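Nitrogenase molybdenum-iron protein beta chain (Clostridium pasteurianum, PDB 4WES) forms part of the molybdenum-iron protein of nitrogenase, the complex that catalyses the key reactions of nitrogen fixation, and shares an [8Fe-7S] cluster with the alpha chain. Local coordinates at residues G269-D274 with L327-I332; F411-M414 with G418-Y421. All blocks are in the same frame, centred on the assembly; numbering follows the deposited sequence.

How the interactions relate
Along the chain, the two contacts come in series, neither nesting nor crossing. Interaction 1 comes first: helix 270-284 leaves strand 261-264, and after helix 290-305 and strand 314-318 its first turn is met by helix 321-333. The contact thus closes a loop of 52 residues and joins elements that follow strands of two different parallel sheets. Interaction 2 is far more local, with three residues between its segments, and folds the connection from strand 406-408 to helix 426-448 back on itself. The centres of interactions 1 and 2 are about 21 Å apart. The nearest atoms of interactions 1 and 2 are about 10 Å apart, without touching. Helix 426-448 relates them: it follows interaction 2 and packs on Phe330 of interaction 1.

Interaction 1 of 2, residues G269-D274 with L327-I332; sequences GVSATD and LSKFII
The carbonyl O of Gly269, the N-cap of helix 270-284, is gripped twice by Thr273: OG1 of Thr273 bonds to O of Gly269 at 2.8 Å, in the carbonyl plane, and the backbone N of Thr273 reaches the same O at 3.3 Å. The CA of the same Gly269 lies over a face of the Phe330 ring. That CA stands 3.7 Å from the ring centroid of Phe330, 23° off the normal, a CH-pi contact displaced toward the CD1 rim, where Gly269 CA and Phe330 CD1 are 3.4 Å apart. Having no side chain, Gly269 lets the backbone come this close. Phe330 reaches it with CG anti to the backbone N (chi1 -173°). Val270 CG2 adds a looser touch, 4.4 Å from Phe330 CE1. Farther along the helix face, the Lys329 chain bends at chi2 and chi4 so that its CG and CE lie against Ser271 OG, with Lys329 NZ 3.3 Å from Ser271 OG. Both polar ends turn to Glu333, which forms a salt bridge with Lys329 NZ and hydrogen bonds with Ser271 OG and Val270 N; a carboxylate here probably also suits the helix dipole. The contact sets the start of helix 270-284 against the side of helix 321-333, with helix 426-448 packed on Phe330, helix 348-360 touching Lys329 and helix 290-305 beside Val270.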
loop_
_atom_site.group_PDB
_atom_site.type_symbol
_atom_site.label_atom_id
_atom_site.label_comp_id
_atom_site.label_asym_id
_atom_site.label_seq_id
_atom_site.Cartn_x
_atom_site.Cartn_y
_atom_site.Cartn_z
ATOM N N GLY B 269 -12.515 -13.695 -5.092
ATOM C CA GLY B 269 -11.588 -14.755 -5.479
ATOM C C GLY B 269 -11.974 -15.489 -6.739
ATOM O O GLY B 269 -12.869 -15.063 -7.483
ATOM N N VAL B 270 -11.310 -16.625 -6.963
ATOM C CA VAL B 270 -11.460 -17.332 -8.231
ATOM C C VAL B 270 -12.785 -18.070 -8.296
ATOM O O VAL B 270 -13.638 -17.763 -9.140
ATOM C CB VAL B 270 -10.276 -18.286 -8.502
ATOM C CG1 VAL B 270 -10.451 -18.984 -9.851
ATOM C CG2 VAL B 270 -8.933 -17.568 -8.438
ATOM N N SER B 271 -12.982 -19.080 -7.449
ATOM C CA SER B 271 -14.189 -19.892 -7.549
ATOM C C SER B 271 -15.445 -19.089 -7.310
ATOM O O SER B 271 -16.447 -19.298 -7.994
ATOM C CB SER B 271 -14.130 -21.115 -6.650
ATOM O OG SER B 271 -14.096 -20.758 -5.274
ATOM N N ALA B 272 -15.420 -18.154 -6.367
ATOM C CA ALA B 272 -16.649 -17.410 -6.077
ATOM C C ALA B 272 -17.002 -16.451 -7.230
ATOM O O ALA B 272 -18.161 -16.272 -7.542
ATOM C CB ALA B 272 -16.542 -16.682 -4.759
ATOM N N THR B 273 -16.012 -15.835 -7.863
ATOM C CA THR B 273 -16.319 -15.029 -9.051
ATOM C C THR B 273 -16.747 -15.936 -10.205
ATOM O O THR B 273 -17.734 -15.636 -10.896
ATOM C CB THR B 273 -15.167 -14.110 -9.454
ATOM O OG1 THR B 273 -14.838 -13.271 -8.334
ATOM C CG2 THR B 273 -15.563 -13.230 -10.617
ATOM N N ASP B 274 -16.036 -17.031 -10.411
ATOM C CA ASP B 274 -16.418 -17.988 -11.445
ATOM C C ASP B 274 -17.865 -18.417 -11.268
ATOM O O ASP B 274 -18.618 -18.525 -12.245
ATOM C CB ASP B 274 -15.523 -19.230 -11.366
ATOM C CG ASP B 274 -14.118 -19.060 -11.934
ATOM O OD1 ASP B 274 -13.792 -17.990 -12.512
ATOM O OD2 ASP B 274 -13.340 -20.033 -11.767
ATOM N N LEU B 327 -13.571 -14.689 1.224
ATOM C CA LEU B 327 -12.150 -14.353 1.326
ATOM C C LEU B 327 -11.364 -15.548 1.830
ATOM O O LEU B 327 -10.233 -15.765 1.375
ATOM C CB LEU B 327 -11.945 -13.125 2.201
ATOM C CG LEU B 327 -10.497 -12.699 2.402
ATOM C CD1 LEU B 327 -9.850 -12.373 1.071
ATOM C CD2 LEU B 327 -10.441 -11.512 3.348
ATOM N N SER B 328 -11.905 -16.297 2.785
ATOM C CA SER B 328 -11.199 -17.484 3.258
ATOM C C SER B 328 -10.958 -18.483 2.153
ATOM O O SER B 328 -9.884 -19.085 2.039
ATOM C CB SER B 328 -11.980 -18.134 4.407
ATOM O OG SER B 328 -11.988 -17.309 5.568
ATOM N N LYS B 329 -11.968 -18.673 1.293
ATOM C CA LYS B 329 -11.772 -19.540 0.126
ATOM C C LYS B 329 -10.647 -18.992 -0.754
ATOM O O LYS B 329 -9.819 -19.745 -1.237
ATOM C CB LYS B 329 -13.107 -19.664 -0.657
ATOM C CG LYS B 329 -13.013 -20.542 -1.892
ATOM C CD LYS B 329 -12.713 -21.994 -1.572
ATOM C CE LYS B 329 -13.068 -22.926 -2.768
ATOM N NZ LYS B 329 -11.990 -22.829 -3.737
ATOM N N PHE B 330 -10.642 -17.679 -0.981
ATOM C CA PHE B 330 -9.605 -17.084 -1.835
ATOM C C PHE B 330 -8.220 -17.277 -1.214
ATOM O O PHE B 330 -7.253 -17.563 -1.929
ATOM C CB PHE B 330 -9.924 -15.626 -2.089
ATOM C CG PHE B 330 -9.015 -14.947 -3.092
ATOM C CD1 PHE B 330 -8.533 -15.609 -4.204
ATOM C CD2 PHE B 330 -8.707 -13.612 -2.963
ATOM C CE1 PHE B 330 -7.759 -14.959 -5.142
ATOM C CE2 PHE B 330 -7.924 -12.951 -3.897
ATOM C CZ PHE B 330 -7.452 -13.630 -5.002
ATOM N N ILE B 331 -8.111 -17.126 0.103
ATOM C CA ILE B 331 -6.834 -17.384 0.770
ATOM C C ILE B 331 -6.329 -18.817 0.472
ATOM O O ILE B 331 -5.164 -19.017 0.151
ATOM C CB ILE B 331 -6.982 -17.108 2.287
ATOM C CG1 ILE B 331 -7.186 -15.632 2.560
ATOM C CG2 ILE B 331 -5.812 -17.687 3.069
ATOM C CD1 ILE B 331 -6.124 -14.694 2.094
ATOM N N ILE B 332 -7.236 -19.797 0.566
ATOM C CA ILE B 332 -6.899 -21.151 0.205
ATOM C C ILE B 332 -6.468 -21.256 -1.261
ATOM O O ILE B 332 -5.464 -21.907 -1.606
ATOM C CB ILE B 332 -8.048 -22.114 0.533
ATOM C CG1 ILE B 332 -8.273 -22.164 2.057
ATOM C CG2 ILE B 332 -7.772 -23.506 -0.005
ATOM C CD1 ILE B 332 -9.522 -22.917 2.454
#

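Interaction 2 of 2, residues F411-M414 with G418-Y421; sequences FPIM and GHYY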
loop_
_atom_site.group_PDB
_atom_site.type_symbol
_atom_site.label_atom_id
_atom_site.label_comp_id
_atom_site.label_asym_id
_atom_site.label_seq_id
_atom_site.Cartn_x
_atom_site.Cartn_y
_atom_site.Cartn_z
ATOM N N PHE B 411 -15.610 -3.615 7.216
ATOM C CA PHE B 411 -16.332 -2.472 7.770
ATOM C C PHE B 411 -16.210 -2.434 9.286
ATOM O O PHE B 411 -16.429 -3.475 9.912
ATOM C CB PHE B 411 -17.825 -2.592 7.393
ATOM C CG PHE B 411 -18.707 -1.531 8.010
ATOM C CD1 PHE B 411 -18.788 -0.286 7.471
ATOM C CD2 PHE B 411 -19.478 -1.815 9.103
ATOM C CE1 PHE B 411 -19.594 0.689 8.053
ATOM C CE2 PHE B 411 -20.286 -0.887 9.679
ATOM C CZ PHE B 411 -20.327 0.377 9.177
ATOM N N PRO B 412 -15.969 -1.265 9.866
ATOM C CA PRO B 412 -15.604 -0.009 9.206
ATOM C C PRO B 412 -14.094 0.138 9.029
ATOM O O PRO B 412 -13.317 -0.287 9.886
ATOM C CB PRO B 412 -16.145 1.048 10.178
ATOM C CG PRO B 412 -16.028 0.423 11.490
ATOM C CD PRO B 412 -16.188 -1.066 11.314
ATOM N N ILE B 413 -13.722 0.768 7.910
ATOM C CA ILE B 413 -12.349 1.180 7.643
ATOM C C ILE B 413 -12.384 2.698 7.727
ATOM O O ILE B 413 -12.955 3.352 6.847
ATOM C CB ILE B 413 -11.847 0.708 6.269
ATOM C CG1 ILE B 413 -11.910 -0.826 6.148
ATOM C CG2 ILE B 413 -10.456 1.224 6.043
ATOM C CD1 ILE B 413 -11.683 -1.296 4.727
ATOM N N MET B 414 -11.796 3.245 8.795
ATOM C CA MET B 414 -12.014 4.650 9.172
ATOM C C MET B 414 -10.713 5.450 9.169
ATOM O O MET B 414 -10.745 6.602 9.600
ATOM C CB MET B 414 -12.649 4.747 10.560
ATOM C CG MET B 414 -13.991 4.033 10.610
ATOM S SD MET B 414 -14.840 4.148 12.179
ATOM C CE MET B 414 -13.814 3.123 13.228
ATOM N N GLY B 418 -9.608 6.825 0.226
ATOM C CA GLY B 418 -9.759 6.286 -1.113
ATOM C C GLY B 418 -10.043 4.811 -1.214
ATOM O O GLY B 418 -10.294 4.297 -2.323
ATOM N N HIS B 419 -10.052 4.100 -0.088
ATOM C CA HIS B 419 -10.243 2.657 -0.101
ATOM C C HIS B 419 -11.598 2.307 -0.701
ATOM O O HIS B 419 -11.738 1.266 -1.349
ATOM C CB HIS B 419 -10.079 2.057 1.300
ATOM C CG HIS B 419 -11.088 2.517 2.294
ATOM N ND1 HIS B 419 -12.315 1.916 2.407
ATOM C CD2 HIS B 419 -11.066 3.517 3.211
ATOM C CE1 HIS B 419 -13.012 2.528 3.348
ATOM N NE2 HIS B 419 -12.280 3.499 3.852
ATOM N N TYR B 420 -12.559 3.195 -0.511
ATOM C CA TYR B 420 -13.932 2.990 -0.937
ATOM C C TYR B 420 -14.116 3.148 -2.453
ATOM O O TYR B 420 -15.205 2.911 -2.959
ATOM C CB TYR B 420 -14.904 3.925 -0.154
ATOM C CG TYR B 420 -14.249 5.232 0.147
ATOM C CD1 TYR B 420 -13.688 5.451 1.403
ATOM C CD2 TYR B 420 -14.097 6.234 -0.811
ATOM C CE1 TYR B 420 -12.971 6.591 1.681
ATOM C CE2 TYR B 420 -13.401 7.383 -0.539
ATOM C CZ TYR B 420 -12.816 7.564 0.705
ATOM O OH TYR B 420 -12.044 8.650 0.992
ATOM N N TYR B 421 -13.049 3.490 -3.177
ATOM C CA TYR B 421 -13.070 3.478 -4.621
ATOM C C TYR B 421 -12.574 2.144 -5.204
ATOM O O TYR B 421 -12.607 1.987 -6.407
ATOM C CB TYR B 421 -12.256 4.660 -5.179
ATOM C CG TYR B 421 -12.766 6.039 -4.754
ATOM C CD1 TYR B 421 -14.112 6.440 -4.875
ATOM C CD2 TYR B 421 -11.907 6.934 -4.227
ATOM C CE1 TYR B 421 -14.524 7.696 -4.451
ATOM C CE2 TYR B 421 -12.304 8.191 -3.837
ATOM C CZ TYR B 421 -13.614 8.565 -3.902
ATOM O OH TYR B 421 -13.989 9.860 -3.421
#
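The connection between strand 406-408 and helix 426-448 runs through a cis peptide bond before Pro412 and then a short 3-10 turn at 419-421, and one histidine ring bridges its two arms. Ile413 lies over one face of His419: CG2 of Ile413 is 3.7 Å from the ring centroid of His419, 14° off the normal, so a methyl group makes the CH-pi contact. The branch point follows closely, with Ile413 CB at 3.6 Å from His419 CE1. Ile413 presents this methyl with CG2 anti to its backbone N, while CD1 extends toward His419 ND1. On the opposite face of the imidazole, CD1 of Tyr420 stands 3.4 Å above the plane, so the ring is sandwiched between its sequence neighbour and the isoleucine. His59 meets it edge-to-face, and Glu435 of the second beta subunit packs on it. Within the turn, Tyr421 N bonds to Gly418 O at 3.0 Å, and the hydroxyl of Tyr420 takes a weak bond from Gly418 N. The side chain of His419 lies about 10 Å from a bound iron(II) ion, and Met414 O accepts a hydrogen bond from Lys61 NZ, a residue of an iron(II) site. Across the contact, His419 NE2 donates to Ile413 O at 3.1 Å, but the angle at the hydrogen is only 122°, because the oxygen sits above the ring plane on the same side as CG2. This bent bond is a weak supplement to the packing on both faces; NE2 also hydrogen-bonds outside the two segments and probably offers the Ile413 carbonyl only partial polar compensation.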